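Local coordinates for putative branched-chain amino acid ABC transporter (PDB 3HUT), which probably binds branched-chain amino acids or related ligands outside the cytoplasmic membrane and delivers them to an ABC importer, at residues 23-28 against 48-53; 115-120 against 322-327; 158-163 against 171-176; 185-190 against 215-220. All coordinates share one frame; numbering follows the deposited sequence.

Overall arrangement
The chain folds into two lobes, as in other periplasmic binding proteins of this family, and the contacts sample both. Contacts 1 and 2, with centres about 20 Å apart, reach the two outermost strands, 46-52 and 116-118, of the five-stranded parallel sheet. Contacts 3 and 4 lie in the other lobe, about 18 Å apart, centre to centre, and touch where Val172 of strand 169-176 packs on Glu189 of helix 184-193. Contacts 1 and 4 have centres about 47 Å apart. Contact 1 comes first along the chain; contacts 3 and then 4 fall between the two segments of contact 2, which ties the parallel sheet to strand 322-324 of the mixed sheet that also holds strand 169-176.

Contact 1. Residues 23-28 against 48-53; sequences VFQEAA and ILYADS
Tyr50 reaches from strand 48-52 to helix 23-28, which runs antiparallel to it (175°) in the beta-alpha-beta unit formed by strand 5-11, helix 18-37 and strand 46-52. The tight part is at the inner end of the ring: Ala28 CB meets Tyr50 OH at 3.2 Å, near the ring plane, and Ile48 CD1 adds a looser apolar touch to the same methyl at 4.5 Å. Ile48 also lays CG2 over the centre of one ring face, 3.5 Å above the plane. The opposite face belongs to the more open side of the contact, where the partly exposed Gln25 arches over it. With CG opposite its own backbone N (chi1 -171°) and the chain extended beyond, Gln25 carries NE2 to 3.3 Å from Tyr50 CD2, the amide plane turned 64° from the ring. A serine in place of Tyr50 would probably open a gap beside Ala28 and leave the Gln25 amide free to swing. Deeper in, Ala28 and Ile48 both pack on Tyr9. No hydrogen bond links the two segments; attachment rests on apolar packing and on an amide nitrogen over an aromatic face, consistent with a weak N-H to pi attraction.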
loop_
_atom_site.group_PDB
_atom_site.type_symbol
_atom_site.label_atom_id
_atom_site.label_comp_id
_atom_site.label_asym_id
_atom_site.label_seq_id
_atom_site.Cartn_x
_atom_site.Cartn_y
_atom_site.Cartn_z
ATOM N N VAL A 23 15.268 1.220 2.370
ATOM C CA VAL A 23 14.573 1.935 1.304
ATOM C C VAL A 23 13.714 3.059 1.882
ATOM O O VAL A 23 13.410 4.030 1.195
ATOM C CB VAL A 23 13.710 0.981 0.423
ATOM C CG1 VAL A 23 14.604 -0.098 -0.179
ATOM C CG2 VAL A 23 12.580 0.364 1.228
ATOM N N PHE A 24 13.331 2.924 3.149
ATOM C CA PHE A 24 12.550 3.956 3.823
ATOM C C PHE A 24 13.444 5.182 3.960
ATOM O O PHE A 24 13.021 6.314 3.720
ATOM C CB PHE A 24 12.137 3.496 5.228
ATOM C CG PHE A 24 10.858 2.702 5.275
ATOM C CD1 PHE A 24 10.198 2.319 4.108
ATOM C CD2 PHE A 24 10.316 2.329 6.505
ATOM C CE1 PHE A 24 9.013 1.576 4.165
ATOM C CE2 PHE A 24 9.137 1.590 6.572
ATOM C CZ PHE A 24 8.485 1.212 5.400
ATOM N N GLN A 25 14.687 4.942 4.359
ATOM C CA GLN A 25 15.647 6.017 4.550
ATOM C C GLN A 25 16.053 6.650 3.220
ATOM O O GLN A 25 16.269 7.856 3.146
ATOM C CB GLN A 25 16.872 5.488 5.302
ATOM C CG GLN A 25 17.849 6.562 5.743
ATOM C CD GLN A 25 18.711 6.113 6.912
ATOM O OE1 GLN A 25 19.291 5.028 6.888
ATOM N NE2 GLN A 25 18.797 6.951 7.942
ATOM N N GLU A 26 16.152 5.841 2.169
ATOM C CA GLU A 26 16.515 6.371 0.860
ATOM C C GLU A 26 15.407 7.310 0.381
ATOM O O GLU A 26 15.668 8.412 -0.094
ATOM C CB GLU A 26 16.704 5.235 -0.146
ATOM C CG GLU A 26 17.877 4.312 0.162
ATOM C CD GLU A 26 18.121 3.293 -0.935
ATOM O OE1 GLU A 26 17.139 2.705 -1.435
ATOM O OE2 GLU A 26 19.296 3.069 -1.293
ATOM N N ALA A 27 14.164 6.865 0.527
ATOM C CA ALA A 27 13.013 7.655 0.116
ATOM C C ALA A 27 12.858 8.890 0.998
ATOM O O ALA A 27 12.587 9.987 0.502
ATOM C CB ALA A 27 11.751 6.803 0.180
ATOM N N ALA A 28 13.033 8.709 2.304
ATOM C CA ALA A 28 12.908 9.814 3.255
ATOM C C ALA A 28 13.857 10.953 2.909
ATOM O O ALA A 28 13.463 12.123 2.875
ATOM C CB ALA A 28 13.193 9.322 4.670
ATOM N N ILE A 48 15.153 14.810 10.451
ATOM C CA ILE A 48 14.609 13.550 10.925
ATOM C C ILE A 48 15.609 12.796 11.799
ATOM O O ILE A 48 16.783 12.643 11.450
ATOM C CB ILE A 48 14.187 12.640 9.744
ATOM C CG1 ILE A 48 12.980 13.251 9.023
ATOM C CG2 ILE A 48 13.867 11.243 10.249
ATOM C CD1 ILE A 48 12.556 12.494 7.779
ATOM N N LEU A 49 15.126 12.343 12.946
ATOM C CA LEU A 49 15.934 11.574 13.874
ATOM C C LEU A 49 15.506 10.120 13.698
ATOM O O LEU A 49 14.387 9.740 14.050
ATOM C CB LEU A 49 15.671 12.041 15.308
ATOM C CG LEU A 49 16.566 11.492 16.423
ATOM C CD1 LEU A 49 16.339 12.303 17.703
ATOM C CD2 LEU A 49 16.273 10.023 16.653
ATOM N N TYR A 50 16.396 9.316 13.132
ATOM C CA TYR A 50 16.124 7.903 12.901
ATOM C C TYR A 50 16.496 7.050 14.106
ATOM O O TYR A 50 17.399 7.392 14.867
ATOM C CB TYR A 50 16.929 7.410 11.699
ATOM C CG TYR A 50 16.545 8.057 10.396
ATOM C CD1 TYR A 50 15.475 7.574 9.646
ATOM C CD2 TYR A 50 17.251 9.157 9.912
ATOM C CE1 TYR A 50 15.118 8.171 8.441
ATOM C CE2 TYR A 50 16.900 9.764 8.707
ATOM C CZ TYR A 50 15.831 9.261 7.976
ATOM O OH TYR A 50 15.492 9.837 6.771
ATOM N N ALA A 51 15.797 5.933 14.264
ATOM C CA ALA A 51 16.069 5.000 15.355
ATOM C C ALA A 51 15.856 3.582 14.831
ATOM O O ALA A 51 14.805 3.278 14.256
ATOM C CB ALA A 51 15.143 5.275 16.537
ATOM N N ASP A 52 16.857 2.727 15.018
ATOM C CA ASP A 52 16.782 1.339 14.566
ATOM C C ASP A 52 15.888 0.514 15.492
ATOM O O ASP A 52 16.283 0.160 16.601
ATOM C CB ASP A 52 18.189 0.729 14.522
ATOM C CG ASP A 52 18.202 -0.693 13.981
ATOM O OD1 ASP A 52 17.135 -1.211 13.582
ATOM O OD2 ASP A 52 19.295 -1.293 13.956
ATOM N N SER A 53 14.683 0.204 15.030
ATOM C CA SER A 53 13.742 -0.575 15.823
ATOM C C SER A 53 14.024 -2.077 15.762
ATOM O O SER A 53 13.517 -2.841 16.585
ATOM C CB SER A 53 12.318 -0.332 15.332
ATOM O OG SER A 53 12.117 -0.974 14.082
#

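Contact 2. Residues 115-120 against 322-327; sequences WQFRAI and TRFDPE
Phe324 and Phe117 meet where a beta-hairpin, strand 322-324 turning back into strand 331-341, packs against strand 116-118 at the edge of the parallel sheet of a type I periplasmic binding protein fold. In both, CG lies anti to the carbonyl carbon (chi1 -69° and -61°), which sends the rings into the gap between the strands. Their planes are nearly parallel, 25° apart, but the rings are slid so far that they barely overlap, with centroids 5.8 Å from each other. The touch is therefore local: Phe117 CD1 approaches Phe324 CD2 at 3.8 Å, and Phe117 CB lies 4.1 Å from Phe324 CE2. Farther round the Phe324 ring, the carbonyl of Arg118 comes in, its O 3.1 Å from Phe324 CE1. That oxygen is hydrogen-bonded to Thr331 OG1, so the hairpin grips the strand through both an apolar and a polar neighbour.

In the next shell, Leu309 and Ala310 of helix 302-310 pack on Phe117, while Ile288 of helix 277-296 packs on Phe324. The Arg118 side chain leaves the contact and is held by a salt bridge to Glu330 and by the carbonyls of His106 and Ala104, which ties strand 116-118 to the hairpin turn as well. That turn begins as an Asx turn: Asp325 OD2, which also accepts from Thr328 N, is met from above its carboxylate plane by Glu327 N at 2.8 Å.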
loop_
_atom_site.group_PDB
_atom_site.type_symbol
_atom_site.label_atom_id
_atom_site.label_comp_id
_atom_site.label_asym_id
_atom_site.label_seq_id
_atom_site.Cartn_x
_atom_site.Cartn_y
_atom_site.Cartn_z
ATOM N N TRP A 115 -4.435 8.858 17.285
ATOM C CA TRP A 115 -3.114 9.339 16.901
ATOM C C TRP A 115 -2.396 8.558 15.809
ATOM O O TRP A 115 -1.325 8.969 15.369
ATOM C CB TRP A 115 -2.224 9.433 18.148
ATOM C CG TRP A 115 -2.830 10.305 19.210
ATOM C CD1 TRP A 115 -3.827 9.967 20.078
ATOM C CD2 TRP A 115 -2.546 11.691 19.446
ATOM N NE1 TRP A 115 -4.188 11.059 20.838
ATOM C CE2 TRP A 115 -3.417 12.130 20.467
ATOM C CE3 TRP A 115 -1.640 12.606 18.890
ATOM C CZ2 TRP A 115 -3.410 13.449 20.947
ATOM C CZ3 TRP A 115 -1.632 13.918 19.366
ATOM C CH2 TRP A 115 -2.513 14.323 20.385
ATOM N N GLN A 116 -2.981 7.447 15.365
ATOM C CA GLN A 116 -2.368 6.627 14.319
ATOM C C GLN A 116 -2.844 6.948 12.906
ATOM O O GLN A 116 -4.027 7.214 12.675
ATOM C CB GLN A 116 -2.614 5.138 14.580
ATOM C CG GLN A 116 -1.638 4.492 15.557
ATOM C CD GLN A 116 -1.744 5.064 16.951
ATOM O OE1 GLN A 116 -2.833 5.125 17.527
ATOM N NE2 GLN A 116 -0.610 5.477 17.510
ATOM N N PHE A 117 -1.903 6.912 11.967
ATOM C CA PHE A 117 -2.187 7.172 10.559
ATOM C C PHE A 117 -1.318 6.219 9.744
ATOM O O PHE A 117 -0.265 5.789 10.208
ATOM C CB PHE A 117 -1.840 8.622 10.201
ATOM C CG PHE A 117 -2.623 9.640 10.980
ATOM C CD1 PHE A 117 -3.885 10.046 10.555
ATOM C CD2 PHE A 117 -2.112 10.166 12.164
ATOM C CE1 PHE A 117 -4.624 10.965 11.302
ATOM C CE2 PHE A 117 -2.846 11.081 12.914
ATOM C CZ PHE A 117 -4.100 11.478 12.483
ATOM N N ARG A 118 -1.768 5.890 8.538
ATOM C CA ARG A 118 -1.024 4.989 7.657
ATOM C C ARG A 118 -1.014 5.550 6.241
ATOM O O ARG A 118 -2.007 6.123 5.781
ATOM C CB ARG A 118 -1.665 3.595 7.650
ATOM C CG ARG A 118 -3.171 3.614 7.450
ATOM C CD ARG A 118 -3.704 2.306 6.880
ATOM N NE ARG A 118 -3.331 1.171 7.704
ATOM C CZ ARG A 118 -4.173 0.465 8.451
ATOM N NH1 ARG A 118 -5.461 0.763 8.485
ATOM N NH2 ARG A 118 -3.710 -0.534 9.175
ATOM N N ALA A 119 0.110 5.385 5.550
ATOM C CA ALA A 119 0.236 5.878 4.187
ATOM C C ALA A 119 -0.301 4.848 3.201
ATOM O O ALA A 119 -0.695 5.188 2.087
ATOM C CB ALA A 119 1.693 6.187 3.877
ATOM N N ILE A 120 -0.326 3.590 3.628
ATOM C CA ILE A 120 -0.801 2.488 2.798
ATOM C C ILE A 120 -2.280 2.236 3.104
ATOM O O ILE A 120 -2.814 2.782 4.066
ATOM C CB ILE A 120 0.020 1.213 3.104
ATOM C CG1 ILE A 120 -0.198 0.151 2.027
ATOM C CG2 ILE A 120 -0.383 0.666 4.464
ATOM C CD1 ILE A 120 0.803 -1.001 2.120
ATOM N N THR A 322 -4.214 10.459 -2.234
ATOM C CA THR A 322 -4.494 9.896 -0.915
ATOM C C THR A 322 -5.328 10.764 0.029
ATOM O O THR A 322 -5.106 11.970 0.141
ATOM C CB THR A 322 -3.162 9.554 -0.219
ATOM O OG1 THR A 322 -2.431 8.629 -1.036
ATOM C CG2 THR A 322 -3.403 8.946 1.155
ATOM N N ARG A 323 -6.267 10.114 0.718
ATOM C CA ARG A 323 -7.185 10.754 1.661
ATOM C C ARG A 323 -7.270 9.977 2.977
ATOM O O ARG A 323 -7.241 8.747 2.978
ATOM C CB ARG A 323 -8.592 10.817 1.039
ATOM C CG ARG A 323 -9.698 11.391 1.950
ATOM C CD ARG A 323 -11.062 11.372 1.242
ATOM N NE ARG A 323 -12.091 12.116 1.972
ATOM C CZ ARG A 323 -13.076 11.558 2.667
ATOM N NH1 ARG A 323 -13.184 10.239 2.736
ATOM N NH2 ARG A 323 -13.958 12.319 3.300
ATOM N N PHE A 324 -7.353 10.696 4.096
ATOM C CA PHE A 324 -7.507 10.060 5.406
ATOM C C PHE A 324 -8.943 10.389 5.833
ATOM O O PHE A 324 -9.319 11.564 5.919
ATOM C CB PHE A 324 -6.520 10.627 6.445
ATOM C CG PHE A 324 -5.069 10.260 6.196
ATOM C CD1 PHE A 324 -4.723 9.219 5.337
ATOM C CD2 PHE A 324 -4.051 10.936 6.869
ATOM C CE1 PHE A 324 -3.383 8.856 5.155
ATOM C CE2 PHE A 324 -2.709 10.580 6.694
ATOM C CZ PHE A 324 -2.376 9.539 5.837
ATOM N N ASP A 325 -9.742 9.358 6.089
ATOM C CA ASP A 325 -11.139 9.546 6.481
ATOM C C ASP A 325 -11.275 10.507 7.663
ATOM O O ASP A 325 -10.616 10.335 8.689
ATOM C CB ASP A 325 -11.767 8.203 6.853
ATOM C CG ASP A 325 -13.272 8.278 6.946
ATOM O OD1 ASP A 325 -13.941 8.113 5.901
ATOM O OD2 ASP A 325 -13.783 8.522 8.055
ATOM N N PRO A 326 -12.144 11.524 7.535
ATOM C CA PRO A 326 -12.348 12.504 8.607
ATOM C C PRO A 326 -12.872 11.896 9.901
ATOM O O PRO A 326 -12.675 12.448 10.981
ATOM C CB PRO A 326 -13.324 13.504 7.985
ATOM C CG PRO A 326 -14.098 12.678 7.024
ATOM C CD PRO A 326 -13.035 11.803 6.392
ATOM N N GLU A 327 -13.543 10.756 9.792
ATOM C CA GLU A 327 -14.076 10.094 10.972
ATOM C C GLU A 327 -13.149 8.998 11.509
ATOM O O GLU A 327 -12.756 9.033 12.672
ATOM C CB GLU A 327 -15.466 9.508 10.665
ATOM C CG GLU A 327 -16.089 8.763 11.830
ATOM C CD GLU A 327 -17.562 8.436 11.621
ATOM O OE1 GLU A 327 -18.367 9.364 11.370
ATOM O OE2 GLU A 327 -17.913 7.242 11.720
#

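Contact 3. Residues 158-163 against 171-176; sequences AFRKAF and VVNEEV
Arg160 on helix 158-163 and Asn173 on strand 171-176 bring the two backbones nearest, yet their CA atoms stay 9.1 Å apart, so side chains alone must bridge the gap. Both do so by pointing toward each other. A first torsion of -172° sets the Asn173 amide beside its carbonyl carbon and out toward the helix, and its OD1 receives a weak hydrogen bond from Arg160 NH1 at 2.9 Å. The bond is strongly bent, 122° at the hydrogen. The same oxygen lies 3.2 Å from Arg160 CD; beyond that carbon a bend at the third torsion (chi3 -61°) brings NH1 round to the oxygen too. The two side chains cross at about a right angle, and their flat groups are steeply inclined to each other. Asn173 ND2 sits over one guanidinium face, 3.5 Å above the plane and offset toward the rim.

The stronger polar partner of Arg160 is in its own helix, where NH2 is hydrogen-bonded to Gln157 OE1. Glu175 OE2 is 4.8 Å from Arg160 NH2, too far for a direct ion pair, though its charge may steady the arginine through space. Together these interactions form a polar link at the surface.

This contact joins the last two elements of the beta-alpha-beta unit built from strand 141-147, helix 150-165 and strand 169-176. Beneath it, Phe159 stacks on Tyr199 and packs with Phe163 against helix 126-136, and Asn173 touches Val144 of the adjacent parallel strand, while Val172, next along the strand, turns to the other side of the sheet and meets helix 184-193.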
loop_
_atom_site.group_PDB
_atom_site.type_symbol
_atom_site.label_atom_id
_atom_site.label_comp_id
_atom_site.label_asym_id
_atom_site.label_seq_id
_atom_site.Cartn_x
_atom_site.Cartn_y
_atom_site.Cartn_z
ATOM N N ALA A 158 -14.451 -8.787 0.782
ATOM C CA ALA A 158 -14.854 -7.412 0.500
ATOM C C ALA A 158 -15.267 -7.275 -0.966
ATOM O O ALA A 158 -16.212 -6.545 -1.293
ATOM C CB ALA A 158 -13.715 -6.456 0.825
ATOM N N PHE A 159 -14.560 -7.983 -1.848
ATOM C CA PHE A 159 -14.878 -7.950 -3.272
ATOM C C PHE A 159 -16.250 -8.572 -3.512
ATOM O O PHE A 159 -17.102 -7.975 -4.165
ATOM C CB PHE A 159 -13.845 -8.729 -4.094
ATOM C CG PHE A 159 -14.246 -8.924 -5.539
ATOM C CD1 PHE A 159 -13.969 -7.947 -6.492
ATOM C CD2 PHE A 159 -14.953 -10.062 -5.932
ATOM C CE1 PHE A 159 -14.389 -8.093 -7.811
ATOM C CE2 PHE A 159 -15.382 -10.221 -7.252
ATOM C CZ PHE A 159 -15.101 -9.233 -8.195
ATOM N N ARG A 160 -16.456 -9.780 -2.996
ATOM C CA ARG A 160 -17.735 -10.457 -3.184
ATOM C C ARG A 160 -18.896 -9.608 -2.662
ATOM O O ARG A 160 -19.903 -9.427 -3.349
ATOM C CB ARG A 160 -17.727 -11.827 -2.494
ATOM C CG ARG A 160 -16.781 -12.849 -3.137
ATOM C CD ARG A 160 -17.014 -14.248 -2.570
ATOM N NE ARG A 160 -16.759 -14.279 -1.136
ATOM C CZ ARG A 160 -15.611 -14.659 -0.588
ATOM N NH1 ARG A 160 -14.604 -15.059 -1.356
ATOM N NH2 ARG A 160 -15.464 -14.611 0.730
ATOM N N LYS A 161 -18.744 -9.069 -1.457
ATOM C CA LYS A 161 -19.794 -8.247 -0.867
ATOM C C LYS A 161 -20.111 -7.033 -1.740
ATOM O O LYS A 161 -21.276 -6.719 -1.976
ATOM C CB LYS A 161 -19.376 -7.785 0.532
ATOM C CG LYS A 161 -20.488 -7.108 1.311
ATOM C CD LYS A 161 -20.039 -6.742 2.717
ATOM C CE LYS A 161 -21.176 -6.111 3.506
ATOM N NZ LYS A 161 -20.769 -5.767 4.896
ATOM N N ALA A 162 -19.072 -6.357 -2.221
ATOM C CA ALA A 162 -19.254 -5.174 -3.062
ATOM C C ALA A 162 -19.906 -5.513 -4.398
ATOM O O ALA A 162 -20.747 -4.761 -4.903
ATOM C CB ALA A 162 -17.912 -4.492 -3.303
ATOM N N PHE A 163 -19.511 -6.641 -4.974
ATOM C CA PHE A 163 -20.052 -7.064 -6.260
ATOM C C PHE A 163 -21.549 -7.368 -6.142
ATOM O O PHE A 163 -22.352 -6.898 -6.947
ATOM C CB PHE A 163 -19.293 -8.303 -6.750
ATOM C CG PHE A 163 -19.469 -8.594 -8.214
ATOM C CD1 PHE A 163 -18.960 -7.728 -9.179
ATOM C CD2 PHE A 163 -20.111 -9.757 -8.628
ATOM C CE1 PHE A 163 -19.088 -8.020 -10.540
ATOM C CE2 PHE A 163 -20.245 -10.057 -9.986
ATOM C CZ PHE A 163 -19.730 -9.185 -10.941
ATOM N N VAL A 171 -20.877 -16.785 -9.087
ATOM C CA VAL A 171 -21.290 -18.148 -9.403
ATOM C C VAL A 171 -20.258 -19.229 -9.081
ATOM O O VAL A 171 -20.580 -20.417 -9.059
ATOM C CB VAL A 171 -21.700 -18.250 -10.882
ATOM C CG1 VAL A 171 -22.866 -17.316 -11.146
ATOM C CG2 VAL A 171 -20.523 -17.893 -11.778
ATOM N N VAL A 172 -19.021 -18.808 -8.842
ATOM C CA VAL A 172 -17.940 -19.718 -8.484
ATOM C C VAL A 172 -17.085 -19.007 -7.447
ATOM O O VAL A 172 -16.689 -17.857 -7.643
ATOM C CB VAL A 172 -17.055 -20.093 -9.702
ATOM C CG1 VAL A 172 -15.701 -20.612 -9.233
ATOM C CG2 VAL A 172 -17.740 -21.166 -10.528
ATOM N N ASN A 173 -16.823 -19.687 -6.336
ATOM C CA ASN A 173 -16.008 -19.127 -5.271
ATOM C C ASN A 173 -15.098 -20.222 -4.731
ATOM O O ASN A 173 -15.547 -21.129 -4.027
ATOM C CB ASN A 173 -16.891 -18.577 -4.147
ATOM C CG ASN A 173 -16.097 -17.814 -3.107
ATOM O OD1 ASN A 173 -15.387 -16.860 -3.432
ATOM N ND2 ASN A 173 -16.208 -18.229 -1.851
ATOM N N GLU A 174 -13.817 -20.137 -5.064
ATOM C CA GLU A 174 -12.860 -21.143 -4.630
ATOM C C GLU A 174 -11.732 -20.570 -3.775
ATOM O O GLU A 174 -11.110 -19.575 -4.147
ATOM C CB GLU A 174 -12.263 -21.842 -5.857
ATOM C CG GLU A 174 -11.346 -23.010 -5.528
ATOM C CD GLU A 174 -12.099 -24.203 -4.972
ATOM O OE1 GLU A 174 -12.843 -24.036 -3.982
ATOM O OE2 GLU A 174 -11.942 -25.310 -5.525
ATOM N N GLU A 175 -11.482 -21.197 -2.628
ATOM C CA GLU A 175 -10.406 -20.771 -1.741
ATOM C C GLU A 175 -9.294 -21.810 -1.869
ATOM O O GLU A 175 -9.539 -23.007 -1.724
ATOM C CB GLU A 175 -10.882 -20.704 -0.284
ATOM C CG GLU A 175 -12.111 -19.837 -0.052
ATOM C CD GLU A 175 -12.363 -19.550 1.423
ATOM O OE1 GLU A 175 -12.185 -20.465 2.256
ATOM O OE2 GLU A 175 -12.753 -18.408 1.750
ATOM N N VAL A 176 -8.079 -21.356 -2.161
ATOM C CA VAL A 176 -6.944 -22.260 -2.309
ATOM C C VAL A 176 -5.778 -21.824 -1.432
ATOM O O VAL A 176 -5.626 -20.645 -1.122
ATOM C CB VAL A 176 -6.451 -22.317 -3.777
ATOM C CG1 VAL A 176 -7.549 -22.860 -4.674
ATOM C CG2 VAL A 176 -6.026 -20.930 -4.245
#

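Contact 4. Residues 185-190 against 215-220; sequences DVIDEI and RARGSA
Arg217 reaches from the C-terminal end of helix 204-216, closed by a Schellman motif, to Asp188 on helix 184-193, at the far end of the second lobe. It grips the carboxylate end-on with two nitrogens, both directed to a single oxygen: NH2 lies 2.5 Å and NH1 2.6 Å from Asp188 OD2. These bonds are short and bent, and their exact lengths are doubtful, but the salt bridge is clear. OD2 sits in the guanidinium plane, while the carboxylate itself is turned 76° away from it. NH2 meets OD2 nearly in line with its C-O bond, whereas NH1 arrives from above the carboxylate plane.

The donors have further acidic partners on helix 184-193. NH2 also forms a salt bridge with Glu191, and NH1 has a long, weak ion pair with Asp184. A bend at the third torsion of Arg217 (chi3 50°) turns the group back over Ile187, whose CG2 covers one guanidinium face at 3.1 Å above the plane, offset toward the rim. Ile187 in turn packs on Phe210 and Ala213 of helix 204-216. A leucine in place of Arg217 would probably leave Asp188 and Glu191 without their shared counter-charge, so that the two acids repel each other more strongly.

At the helix end, Gly218 has a positive phi of 93°, where a beta carbon would collide with the carbonyl O of Arg217, which favours glycine. Its N is satisfied by Arg215 O. Arg215 folds back to secure the following residues, its NH1 donating to Leu221 O and, at 3.0 Å, to Ser219 O from above the carbonyl plane.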
loop_
_atom_site.group_PDB
_atom_site.type_symbol
_atom_site.label_atom_id
_atom_site.label_comp_id
_atom_site.label_asym_id
_atom_site.label_seq_id
_atom_site.Cartn_x
_atom_site.Cartn_y
_atom_site.Cartn_z
ATOM N N ASP A 185 -9.766 -28.880 -11.367
ATOM C CA ASP A 185 -11.121 -28.873 -10.834
ATOM C C ASP A 185 -11.768 -27.498 -10.876
ATOM O O ASP A 185 -12.921 -27.364 -11.288
ATOM C CB ASP A 185 -11.143 -29.407 -9.404
ATOM C CG ASP A 185 -10.769 -30.871 -9.333
ATOM O OD1 ASP A 185 -11.126 -31.618 -10.271
ATOM O OD2 ASP A 185 -10.131 -31.272 -8.339
ATOM N N VAL A 186 -11.035 -26.475 -10.447
ATOM C CA VAL A 186 -11.581 -25.126 -10.456
ATOM C C VAL A 186 -11.884 -24.709 -11.889
ATOM O O VAL A 186 -12.838 -23.978 -12.143
ATOM C CB VAL A 186 -10.601 -24.106 -9.813
ATOM C CG1 VAL A 186 -9.254 -24.158 -10.503
ATOM C CG2 VAL A 186 -11.179 -22.709 -9.902
ATOM N N ILE A 187 -11.075 -25.186 -12.829
ATOM C CA ILE A 187 -11.288 -24.846 -14.227
ATOM C C ILE A 187 -12.535 -25.541 -14.762
ATOM O O ILE A 187 -13.269 -24.977 -15.571
ATOM C CB ILE A 187 -10.062 -25.219 -15.085
ATOM C CG1 ILE A 187 -8.889 -24.299 -14.719
ATOM C CG2 ILE A 187 -10.399 -25.095 -16.563
ATOM C CD1 ILE A 187 -7.603 -24.589 -15.467
ATOM N N ASP A 188 -12.774 -26.766 -14.309
ATOM C CA ASP A 188 -13.953 -27.511 -14.739
ATOM C C ASP A 188 -15.191 -26.792 -14.217
ATOM O O ASP A 188 -16.199 -26.673 -14.912
ATOM C CB ASP A 188 -13.918 -28.937 -14.183
ATOM C CG ASP A 188 -12.914 -29.822 -14.896
ATOM O OD1 ASP A 188 -12.742 -30.979 -14.466
ATOM O OD2 ASP A 188 -12.305 -29.371 -15.887
ATOM N N GLU A 189 -15.100 -26.313 -12.983
ATOM C CA GLU A 189 -16.199 -25.605 -12.343
ATOM C C GLU A 189 -16.510 -24.302 -13.077
ATOM O O GLU A 189 -17.673 -23.911 -13.203
ATOM C CB GLU A 189 -15.843 -25.336 -10.882
ATOM C CG GLU A 189 -16.886 -24.571 -10.103
ATOM C CD GLU A 189 -16.633 -24.621 -8.610
ATOM O OE1 GLU A 189 -15.455 -24.572 -8.203
ATOM O OE2 GLU A 189 -17.612 -24.698 -7.840
ATOM N N ILE A 190 -15.468 -23.629 -13.557
ATOM C CA ILE A 190 -15.639 -22.388 -14.303
ATOM C C ILE A 190 -16.299 -22.742 -15.635
ATOM O O ILE A 190 -17.167 -22.024 -16.132
ATOM C CB ILE A 190 -14.278 -21.715 -14.562
ATOM C CG1 ILE A 190 -13.722 -21.161 -13.247
ATOM C CG2 ILE A 190 -14.419 -20.626 -15.608
ATOM C CD1 ILE A 190 -12.327 -20.573 -13.360
ATOM N N ARG A 215 -5.497 -20.964 -19.689
ATOM C CA ARG A 215 -5.406 -20.709 -21.120
ATOM C C ARG A 215 -5.078 -21.958 -21.926
ATOM O O ARG A 215 -5.475 -22.074 -23.089
ATOM C CB ARG A 215 -4.360 -19.628 -21.414
ATOM C CG ARG A 215 -4.641 -18.284 -20.757
ATOM C CD ARG A 215 -6.048 -17.784 -21.058
ATOM N NE ARG A 215 -6.241 -16.421 -20.564
ATOM C CZ ARG A 215 -7.424 -15.868 -20.325
ATOM N NH1 ARG A 215 -8.536 -16.560 -20.532
ATOM N NH2 ARG A 215 -7.492 -14.619 -19.873
ATOM N N ALA A 216 -4.351 -22.886 -21.315
ATOM C CA ALA A 216 -3.979 -24.116 -22.007
ATOM C C ALA A 216 -5.233 -24.920 -22.315
ATOM O O ALA A 216 -5.323 -25.582 -23.351
ATOM C CB ALA A 216 -3.021 -24.934 -21.151
ATOM N N ARG A 217 -6.210 -24.854 -21.419
ATOM C CA ARG A 217 -7.451 -25.577 -21.623
ATOM C C ARG A 217 -8.408 -24.856 -22.567
ATOM O O ARG A 217 -9.521 -25.317 -22.800
ATOM C CB ARG A 217 -8.120 -25.859 -20.283
ATOM C CG ARG A 217 -7.364 -26.902 -19.479
ATOM C CD ARG A 217 -8.134 -27.333 -18.259
ATOM N NE ARG A 217 -9.502 -27.696 -18.605
ATOM C CZ ARG A 217 -10.375 -28.186 -17.737
ATOM N NH1 ARG A 217 -10.016 -28.376 -16.474
ATOM N NH2 ARG A 217 -11.608 -28.468 -18.131
ATOM N N GLY A 218 -7.967 -23.725 -23.111
ATOM C CA GLY A 218 -8.784 -22.989 -24.062
ATOM C C GLY A 218 -9.695 -21.874 -23.586
ATOM O O GLY A 218 -10.333 -21.214 -24.408
ATOM N N SER A 219 -9.772 -21.648 -22.279
ATOM C CA SER A 219 -10.637 -20.588 -21.769
ATOM C C SER A 219 -10.191 -19.223 -22.293
ATOM O O SER A 219 -9.000 -18.912 -22.300
ATOM C CB SER A 219 -10.622 -20.586 -20.241
ATOM O OG SER A 219 -11.496 -19.595 -19.727
ATOM N N ALA A 220 -11.152 -18.413 -22.732
ATOM C CA ALA A 220 -10.861 -17.077 -23.245
ATOM C C ALA A 220 -11.443 -15.996 -22.328
ATOM O O ALA A 220 -11.491 -14.819 -22.692
ATOM C CB ALA A 220 -11.437 -16.923 -24.656
#